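Local coordinates for protein 2-aminomuconic 6-semialdehyde dehydrogenase (Pseudomonas sp., PDB 7BZV) that probably oxidises 2-aminomuconic 6-semialdehyde to the corresponding acid with NAD+ as cofactor, in the meta-cleavage route of 2-aminophenol breakdown, at residues G92-M97 with T322-G327; L314-P319 with G368-P373; A99-P104 with P156-T161. All blocks are in the same frame, centred on the assembly; numbering follows the deposited sequence.

Contact 1 of 3, residues G92-M97 with T322-G327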
loop_
_atom_site.group_PDB
_atom_site.type_symbol
_atom_site.label_atom_id
_atom_site.label_comp_id
_atom_site.label_asym_id
_atom_site.label_seq_id
_atom_site.Cartn_x
_atom_site.Cartn_y
_atom_site.Cartn_z
ATOM N N GLY B 92 -18.451 17.993 33.584
ATOM C CA GLY B 92 -17.625 18.989 34.255
ATOM C C GLY B 92 -16.345 19.367 33.532
ATOM O O GLY B 92 -15.477 20.047 34.112
ATOM N N LYS B 93 -16.207 18.964 32.281
ATOM C CA LYS B 93 -15.025 19.299 31.507
ATOM C C LYS B 93 -14.845 20.808 31.455
ATOM O O LYS B 93 -15.803 21.524 31.130
ATOM C CB LYS B 93 -15.157 18.806 30.066
ATOM C CG LYS B 93 -14.820 17.360 29.831
ATOM C CD LYS B 93 -15.374 16.896 28.507
ATOM C CE LYS B 93 -15.166 15.370 28.332
ATOM N NZ LYS B 93 -13.695 15.061 28.316
ATOM N N PRO B 94 -13.633 21.318 31.649
ATOM C CA PRO B 94 -13.391 22.736 31.365
ATOM C C PRO B 94 -13.614 23.050 29.894
ATOM O O PRO B 94 -13.368 22.222 28.999
ATOM C CB PRO B 94 -11.924 22.945 31.752
ATOM C CG PRO B 94 -11.545 21.744 32.604
ATOM C CD PRO B 94 -12.438 20.615 32.152
ATOM N N LEU B 95 -14.080 24.275 29.655
ATOM C CA LEU B 95 -14.237 24.771 28.294
ATOM C C LEU B 95 -12.953 24.595 27.504
ATOM O O LEU B 95 -12.987 24.210 26.327
ATOM C CB LEU B 95 -14.658 26.239 28.319
ATOM C CG LEU B 95 -14.793 26.959 26.977
ATOM C CD1 LEU B 95 -15.972 26.358 26.199
ATOM C CD2 LEU B 95 -14.985 28.473 27.174
ATOM N N SER B 96 -11.805 24.839 28.149
ATOM C CA SER B 96 -10.512 24.707 27.489
ATOM C C SER B 96 -10.280 23.296 26.956
ATOM O O SER B 96 -9.514 23.105 26.012
ATOM C CB SER B 96 -9.395 25.050 28.467
ATOM O OG SER B 96 -9.492 24.212 29.608
ATOM N N MET B 97 -10.896 22.301 27.573
ATOM C CA MET B 97 -10.795 20.923 27.105
ATOM C C MET B 97 -11.850 20.613 26.052
ATOM O O MET B 97 -11.529 20.117 24.966
ATOM C CB MET B 97 -10.937 19.982 28.300
ATOM C CG MET B 97 -10.924 18.472 27.967
ATOM S SD MET B 97 -9.188 18.077 27.916
ATOM C CE MET B 97 -9.024 16.348 27.338
ATOM N N THR B 322 -12.958 30.622 30.794
ATOM C CA THR B 322 -12.135 30.261 29.655
ATOM C C THR B 322 -10.735 29.845 30.061
ATOM O O THR B 322 -10.056 29.188 29.271
ATOM C CB THR B 322 -12.019 31.413 28.647
ATOM O OG1 THR B 322 -11.433 32.547 29.298
ATOM C CG2 THR B 322 -13.366 31.780 28.045
ATOM N N ASP B 323 -10.257 30.226 31.246
ATOM C CA ASP B 323 -8.906 29.819 31.607
ATOM C C ASP B 323 -8.864 28.737 32.681
ATOM O O ASP B 323 -7.773 28.347 33.106
ATOM C CB ASP B 323 -8.079 31.030 32.022
ATOM C CG ASP B 323 -8.712 31.809 33.120
ATOM O OD1 ASP B 323 -9.901 31.576 33.407
ATOM O OD2 ASP B 323 -8.015 32.671 33.681
ATOM N N THR B 324 -10.007 28.207 33.104
ATOM C CA THR B 324 -9.977 27.005 33.924
ATOM C C THR B 324 -9.280 25.873 33.176
ATOM O O THR B 324 -9.497 25.668 31.983
ATOM C CB THR B 324 -11.384 26.583 34.316
ATOM O OG1 THR B 324 -11.941 27.592 35.163
ATOM C CG2 THR B 324 -11.334 25.260 35.047
ATOM N N GLN B 325 -8.416 25.153 33.882
ATOM C CA GLN B 325 -7.641 24.076 33.289
ATOM C C GLN B 325 -8.029 22.707 33.838
ATOM O O GLN B 325 -7.737 21.687 33.199
ATOM C CB GLN B 325 -6.146 24.338 33.506
ATOM C CG GLN B 325 -5.527 25.230 32.424
ATOM C CD GLN B 325 -5.697 24.650 30.986
ATOM O OE1 GLN B 325 -5.931 25.397 30.043
ATOM N NE2 GLN B 325 -5.605 23.316 30.839
ATOM N N MET B 326 -8.731 22.655 34.964
ATOM C CA MET B 326 -9.133 21.363 35.516
ATOM C C MET B 326 -10.492 21.508 36.173
ATOM O O MET B 326 -10.705 22.435 36.971
ATOM C CB MET B 326 -8.116 20.824 36.525
ATOM C CG MET B 326 -7.956 19.302 36.444
ATOM S SD MET B 326 -6.800 18.581 37.641
ATOM C CE MET B 326 -7.894 18.143 38.959
ATOM N N GLY B 327 -11.397 20.593 35.825
ATOM C CA GLY B 327 -12.697 20.507 36.453
ATOM C C GLY B 327 -12.767 19.379 37.463
ATOM O O GLY B 327 -11.746 18.843 37.901
HETATM O O HOH W 1 -11.618 26.201 30.625
HETATM O O HOH W 2 -8.028 21.747 29.763
#
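The turn between helices 80-91 and 95-119, with Pro94 as N-cap of the second, packs here against the irregular loop 322-327 and shows how a helix start can be tied to a loop by one serine and two waters. Ser96 carries the polar part. Its first torsion (57°) sets OG in the crowded position between the backbone N and the carbonyl carbon, from where it donates to Thr324 O at 2.8 Å, in the carbonyl plane and at a C=O...OG angle of 156°. One water accepts from Ser96 N and donates to Thr324 O at 2.6 Å, so that oxygen is gripped twice, by the hydroxyl and by a relay from the first helical turn. A second water donates to Ser96 OG at 2.9 Å and, weakly, to Gln325 O. An alanine in place of Ser96 would lack the hydroxyl, and so would probably weaken the hold on Thr324 O and disturb the second water. Pro94 supplies the apolar part: its ring lies against the chain, CG 3.4 Å from Gly327 N, while CB lies against the backbone O and the CG2 methyl of Thr324. A CB on Gly327 would collide with Gly92 O in this backbone, which is consistent with a glycine there. At the other end Leu95 and Thr322 lie side by side, CD2 to CG2 at 3.8 Å. Behind the contact, Leu95 also rests on Leu84 and Met88 of helix 80-91, and Gly327 O bonds to Ser283 in the loop after helix 268-280.

Contact 2 of 3, residues L314-P319 with G368-P373; sequences LKVDWP and GAWVEP
Trp370 is a good example of an indole used by its edge, and its course can be traced outward. From CB, directed at segment 314-319, the first torsion (-59°) places CG anti to the carbonyl carbon, and the six-membered ring swings across to the opposing loop. On the pyrrole side NE1 turns elsewhere and donates to Ile26 O, which helps to fix the rotation of the ring. Along the benzo edge CE3 meets Val316 CG1 at 3.8 Å, the two side chains sliding past each other in opposite directions. CZ3 lies against the same methyl and comes within 3.7 Å of Asp317 O. At the tip CH2 is 3.3 Å from Asp317 O and 4.0 Å from Pro319 CD. These partners all sit near the ring plane, so the electropositive C-H rim probably favours the carbonyl oxygen. The other branch of Val316, CG2, points tip to tip at Pro373 CD (4.0 Å), and the Leu314 and Pro373 side chains cross obliquely, CD2 nearest CG. Asp317 OD1 accepts Trp318 N through its anti lone pair at 2.8 Å and also pairs with Arg365. The contact thus joins the loop after helix 297-312 to that before strand 374-377, probably in the catalytic domain. Phe361 meets the Trp370 ring edge-to-face. Phe280 of helix 268-280 touches both Leu314 and Pro373, and Val371 packs on helix 332-348.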
loop_
_atom_site.group_PDB
_atom_site.type_symbol
_atom_site.label_atom_id
_atom_site.label_comp_id
_atom_site.label_asym_id
_atom_site.label_seq_id
_atom_site.Cartn_x
_atom_site.Cartn_y
_atom_site.Cartn_z
ATOM N N LEU B 314 -2.105 25.667 38.396
ATOM C CA LEU B 314 -3.138 25.045 37.571
ATOM C C LEU B 314 -4.507 25.483 38.064
ATOM O O LEU B 314 -4.833 25.331 39.242
ATOM C CB LEU B 314 -2.989 23.521 37.613
ATOM C CG LEU B 314 -3.827 22.758 36.591
ATOM C CD1 LEU B 314 -3.259 22.952 35.187
ATOM C CD2 LEU B 314 -3.925 21.256 36.889
ATOM N N LYS B 315 -5.298 26.080 37.185
ATOM C CA LYS B 315 -6.559 26.665 37.616
ATOM C C LYS B 315 -7.613 25.565 37.707
ATOM O O LYS B 315 -8.095 25.058 36.685
ATOM C CB LYS B 315 -6.996 27.785 36.673
ATOM C CG LYS B 315 -8.318 28.440 37.078
ATOM C CD LYS B 315 -8.544 29.762 36.365
ATOM C CE LYS B 315 -9.550 30.628 37.118
ATOM N NZ LYS B 315 -10.599 31.158 36.212
ATOM N N VAL B 316 -7.962 25.203 38.938
ATOM C CA VAL B 316 -9.030 24.255 39.252
ATOM C C VAL B 316 -10.237 25.080 39.695
ATOM O O VAL B 316 -10.307 25.539 40.839
ATOM C CB VAL B 316 -8.596 23.274 40.348
ATOM C CG1 VAL B 316 -9.664 22.194 40.565
ATOM C CG2 VAL B 316 -7.257 22.687 39.996
ATOM N N ASP B 317 -11.202 25.289 38.814
ATOM C CA ASP B 317 -12.219 26.302 39.106
ATOM C C ASP B 317 -13.423 26.044 38.219
ATOM O O ASP B 317 -13.477 25.037 37.512
ATOM C CB ASP B 317 -11.679 27.710 38.857
ATOM C CG ASP B 317 -12.218 28.738 39.837
ATOM O OD1 ASP B 317 -13.455 28.867 40.022
ATOM O OD2 ASP B 317 -11.374 29.431 40.420
ATOM N N TRP B 318 -14.362 26.987 38.215
ATOM C CA TRP B 318 -15.539 26.949 37.362
ATOM C C TRP B 318 -15.198 26.486 35.953
ATOM O O TRP B 318 -14.415 27.154 35.262
ATOM C CB TRP B 318 -16.168 28.332 37.264
ATOM C CG TRP B 318 -16.884 28.735 38.502
ATOM C CD1 TRP B 318 -16.538 29.732 39.369
ATOM C CD2 TRP B 318 -18.072 28.150 39.014
ATOM N NE1 TRP B 318 -17.446 29.796 40.403
ATOM C CE2 TRP B 318 -18.401 28.837 40.201
ATOM C CE3 TRP B 318 -18.894 27.107 38.590
ATOM C CZ2 TRP B 318 -19.513 28.512 40.960
ATOM C CZ3 TRP B 318 -19.996 26.790 39.342
ATOM C CH2 TRP B 318 -20.304 27.494 40.514
ATOM N N PRO B 319 -15.778 25.376 35.474
ATOM C CA PRO B 319 -15.388 24.874 34.139
ATOM C C PRO B 319 -15.762 25.784 32.993
ATOM O O PRO B 319 -15.114 25.735 31.936
ATOM C CB PRO B 319 -16.121 23.527 34.049
ATOM C CG PRO B 319 -16.138 23.020 35.460
ATOM C CD PRO B 319 -16.452 24.328 36.265
ATOM N N GLY B 368 -20.200 18.773 44.530
ATOM C CA GLY B 368 -19.711 18.129 43.331
ATOM C C GLY B 368 -18.592 17.155 43.652
ATOM O O GLY B 368 -18.293 16.853 44.809
ATOM N N ALA B 369 -17.952 16.659 42.592
ATOM C CA ALA B 369 -17.015 15.555 42.757
ATOM C C ALA B 369 -15.579 15.977 42.464
ATOM O O ALA B 369 -14.917 15.398 41.586
ATOM C CB ALA B 369 -17.417 14.389 41.851
ATOM N N TRP B 370 -15.071 16.952 43.215
ATOM C CA TRP B 370 -13.766 17.513 42.908
ATOM C C TRP B 370 -12.639 16.796 43.654
ATOM O O TRP B 370 -12.830 16.237 44.735
ATOM C CB TRP B 370 -13.723 18.999 43.249
ATOM C CG TRP B 370 -14.734 19.856 42.547
ATOM C CD1 TRP B 370 -16.070 19.952 42.822
ATOM C CD2 TRP B 370 -14.484 20.753 41.465
ATOM N NE1 TRP B 370 -16.669 20.835 41.965
ATOM C CE2 TRP B 370 -15.716 21.347 41.122
ATOM C CE3 TRP B 370 -13.338 21.111 40.749
ATOM C CZ2 TRP B 370 -15.833 22.284 40.104
ATOM C CZ3 TRP B 370 -13.459 22.046 39.738
ATOM C CH2 TRP B 370 -14.691 22.621 39.426
ATOM N N VAL B 371 -11.436 16.864 43.072
ATOM C CA VAL B 371 -10.216 16.370 43.705
ATOM C C VAL B 371 -9.030 17.214 43.234
ATOM O O VAL B 371 -9.034 17.766 42.137
ATOM C CB VAL B 371 -10.011 14.873 43.371
ATOM C CG1 VAL B 371 -9.747 14.701 41.868
ATOM C CG2 VAL B 371 -8.898 14.313 44.186
ATOM N N GLU B 372 -7.993 17.287 44.061
ATOM C CA GLU B 372 -6.798 18.065 43.742
ATOM C C GLU B 372 -5.852 17.305 42.797
ATOM O O GLU B 372 -5.633 16.097 42.959
ATOM C CB GLU B 372 -6.033 18.404 45.010
ATOM C CG GLU B 372 -6.778 19.328 45.946
ATOM C CD GLU B 372 -6.000 19.572 47.210
ATOM O OE1 GLU B 372 -5.336 18.623 47.685
ATOM O OE2 GLU B 372 -6.058 20.705 47.720
ATOM N N PRO B 373 -5.215 18.015 41.874
ATOM C CA PRO B 373 -4.100 17.412 41.128
ATOM C C PRO B 373 -2.986 17.018 42.089
ATOM O O PRO B 373 -2.576 17.803 42.946
ATOM C CB PRO B 373 -3.676 18.521 40.163
ATOM C CG PRO B 373 -4.173 19.823 40.811
ATOM C CD PRO B 373 -5.417 19.439 41.544
#

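Contact 3 of 3, residues A99-P104 with P156-T161; sequences ATIDIP and PLLLLT
Two helices, 95-119 and 156-169, come together with their N-to-C directions 39° apart and their local axes 8.0 Å from each other at the closest, with Asp102 CA and Leu158 CA, 5.5 Å apart, at the closest point of the backbones. Helix 156-169 is the crossover between parallel strands 134-150 and 173-177, probably in the cofactor-binding domain as in other aldehyde dehydrogenases. Ile101 and Leu158 cross obliquely: Ile101 CG2, anti to the backbone N, touches Leu158 CD1 at 3.9 Å, while the CG1 branch leads off from the opposing helix. Leu158 reaches across with CG anti to its backbone N (chi1 -173°). Leu157 has the same first torsion but lies on the other flank of Asp102; its CD2 methyl faces Asp102 O at 4.1 Å and the end of Ile103, whose CD1 is 4.4 Å away. Both leucines thus approach the backbone carbonyl of Asp102, Leu157 by CD2 and Leu158 by CB. Helix 95-119 is irregular here, with a wider pi-type turn at 99-102 and a kink at Pro104, a residue that has no N-H to give to the preceding turn.

The apolar side chains pack beside the backbone, while the carboxylate of Asp102 lies on the polar side, where a water links it to helix 156-169, donating to Asp102 OD2 at 2.7 Å and accepting from Leu158 N at 3.0 Å. The same oxygen forms a salt bridge with Lys93, and Glu87 of helix 80-91 receives Leu157 N. The first-turn amides of helix 156-169 therefore meet acidic groups, one directly and one through water. With Lys93 beside it and a helix N terminus in front, Asp102 probably stays ionised, its charge answering both the ammonium group and the helix end.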
loop_
_atom_site.group_PDB
_atom_site.type_symbol
_atom_site.label_atom_id
_atom_site.label_comp_id
_atom_site.label_asym_id
_atom_site.label_seq_id
_atom_site.Cartn_x
_atom_site.Cartn_y
_atom_site.Cartn_z
ATOM N N ALA B 99 -13.826 22.439 24.180
ATOM C CA ALA B 99 -13.855 23.216 22.942
ATOM C C ALA B 99 -12.611 23.043 22.093
ATOM O O ALA B 99 -12.585 23.506 20.945
ATOM C CB ALA B 99 -14.039 24.700 23.250
ATOM N N THR B 100 -11.562 22.434 22.621
ATOM C CA THR B 100 -10.390 22.209 21.806
ATOM C C THR B 100 -10.161 20.744 21.496
ATOM O O THR B 100 -9.556 20.435 20.468
ATOM C CB THR B 100 -9.132 22.765 22.471
ATOM O OG1 THR B 100 -8.816 21.974 23.618
ATOM C CG2 THR B 100 -9.345 24.219 22.842
ATOM N N ILE B 101 -10.641 19.839 22.347
ATOM C CA ILE B 101 -10.409 18.413 22.153
ATOM C C ILE B 101 -11.716 17.705 21.838
ATOM O O ILE B 101 -11.901 17.176 20.728
ATOM C CB ILE B 101 -9.713 17.814 23.387
ATOM C CG1 ILE B 101 -8.296 18.400 23.474
ATOM C CG2 ILE B 101 -9.724 16.285 23.329
ATOM C CD1 ILE B 101 -7.490 17.899 24.595
ATOM N N ASP B 102 -12.632 17.663 22.808
ATOM C CA ASP B 102 -13.769 16.753 22.672
ATOM C C ASP B 102 -14.601 17.053 21.432
ATOM O O ASP B 102 -14.893 16.153 20.631
ATOM C CB ASP B 102 -14.623 16.793 23.927
ATOM C CG ASP B 102 -13.822 16.394 25.140
ATOM O OD1 ASP B 102 -13.079 17.249 25.665
ATOM O OD2 ASP B 102 -13.875 15.209 25.513
ATOM N N ILE B 103 -15.038 18.290 21.274
ATOM C CA ILE B 103 -16.015 18.550 20.224
ATOM C C ILE B 103 -15.277 18.575 18.885
ATOM O O ILE B 103 -15.758 17.958 17.923
ATOM C CB ILE B 103 -16.795 19.845 20.480
ATOM C CG1 ILE B 103 -18.020 19.603 21.373
ATOM C CG2 ILE B 103 -17.306 20.416 19.177
ATOM C CD1 ILE B 103 -17.789 18.774 22.611
ATOM N N PRO B 104 -14.133 19.269 18.756
ATOM C CA PRO B 104 -13.456 19.277 17.445
ATOM C C PRO B 104 -12.975 17.904 16.985
ATOM O O PRO B 104 -13.181 17.566 15.818
ATOM C CB PRO B 104 -12.275 20.239 17.653
ATOM C CG PRO B 104 -12.804 21.209 18.765
ATOM C CD PRO B 104 -13.541 20.255 19.681
ATOM N N PRO B 156 -16.915 11.259 26.051
ATOM C CA PRO B 156 -18.167 10.700 25.505
ATOM C C PRO B 156 -18.315 10.874 23.995
ATOM O O PRO B 156 -18.490 9.885 23.269
ATOM C CB PRO B 156 -19.268 11.460 26.274
ATOM C CG PRO B 156 -18.608 11.943 27.538
ATOM C CD PRO B 156 -17.158 12.219 27.148
ATOM N N LEU B 157 -18.283 12.107 23.491
ATOM C CA LEU B 157 -18.499 12.276 22.057
ATOM C C LEU B 157 -17.322 11.737 21.249
ATOM O O LEU B 157 -17.519 11.063 20.232
ATOM C CB LEU B 157 -18.722 13.747 21.702
ATOM C CG LEU B 157 -19.000 14.002 20.225
ATOM C CD1 LEU B 157 -20.340 13.440 19.803
ATOM C CD2 LEU B 157 -18.934 15.510 19.962
ATOM N N LEU B 158 -16.103 12.047 21.675
ATOM C CA LEU B 158 -14.920 11.712 20.885
ATOM C C LEU B 158 -14.800 10.198 20.651
ATOM O O LEU B 158 -14.643 9.745 19.509
ATOM C CB LEU B 158 -13.697 12.262 21.594
ATOM C CG LEU B 158 -12.334 12.193 20.889
ATOM C CD1 LEU B 158 -11.373 13.116 21.677
ATOM C CD2 LEU B 158 -11.807 10.843 20.872
ATOM N N LEU B 159 -14.876 9.401 21.716
ATOM C CA LEU B 159 -14.762 7.942 21.580
ATOM C C LEU B 159 -16.010 7.316 20.969
ATOM O O LEU B 159 -15.916 6.280 20.297
ATOM C CB LEU B 159 -14.468 7.294 22.933
ATOM C CG LEU B 159 -13.023 7.564 23.395
ATOM C CD1 LEU B 159 -12.755 7.016 24.806
ATOM C CD2 LEU B 159 -12.005 7.019 22.392
ATOM N N LEU B 160 -17.183 7.907 21.182
ATOM C CA LEU B 160 -18.358 7.470 20.438
ATOM C C LEU B 160 -18.151 7.619 18.937
ATOM O O LEU B 160 -18.338 6.650 18.182
ATOM C CB LEU B 160 -19.587 8.249 20.900
ATOM C CG LEU B 160 -20.881 7.995 20.124
ATOM C CD1 LEU B 160 -21.244 6.511 20.177
ATOM C CD2 LEU B 160 -22.048 8.852 20.657
ATOM N N THR B 161 -17.808 8.829 18.462
ATOM C CA THR B 161 -17.691 8.980 17.019
ATOM C C THR B 161 -16.469 8.236 16.461
ATOM O O THR B 161 -16.444 7.920 15.269
ATOM C CB THR B 161 -17.653 10.460 16.598
ATOM O OG1 THR B 161 -16.477 11.091 17.113
ATOM C CG2 THR B 161 -18.903 11.191 17.098
HETATM O O HOH W 3 -15.529 13.561 24.164
#

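In the fold
Following the chain from the N terminus, contact 1 opens at 92-97 where helix 95-119 begins, and contact 3 opens one turn later on the same helix. Contact 3 closes first, at 156-161, the start of the helix that leads from strand 134-150 to the parallel strand 173-177, lying wholly within the span of contact 1. Contact 2 opens at 314-319, just before contact 1 closes at 322-327, and itself closes at 368-373; contacts 1 and 2 therefore cross. Lys93 and Asp102 join contacts 1 and 3, and Lys315 with Gln325 joins contacts 1 and 2. Contact 1 probably bridges the cofactor-binding and catalytic domains, while contact 3 lies within the former and contact 2 the latter.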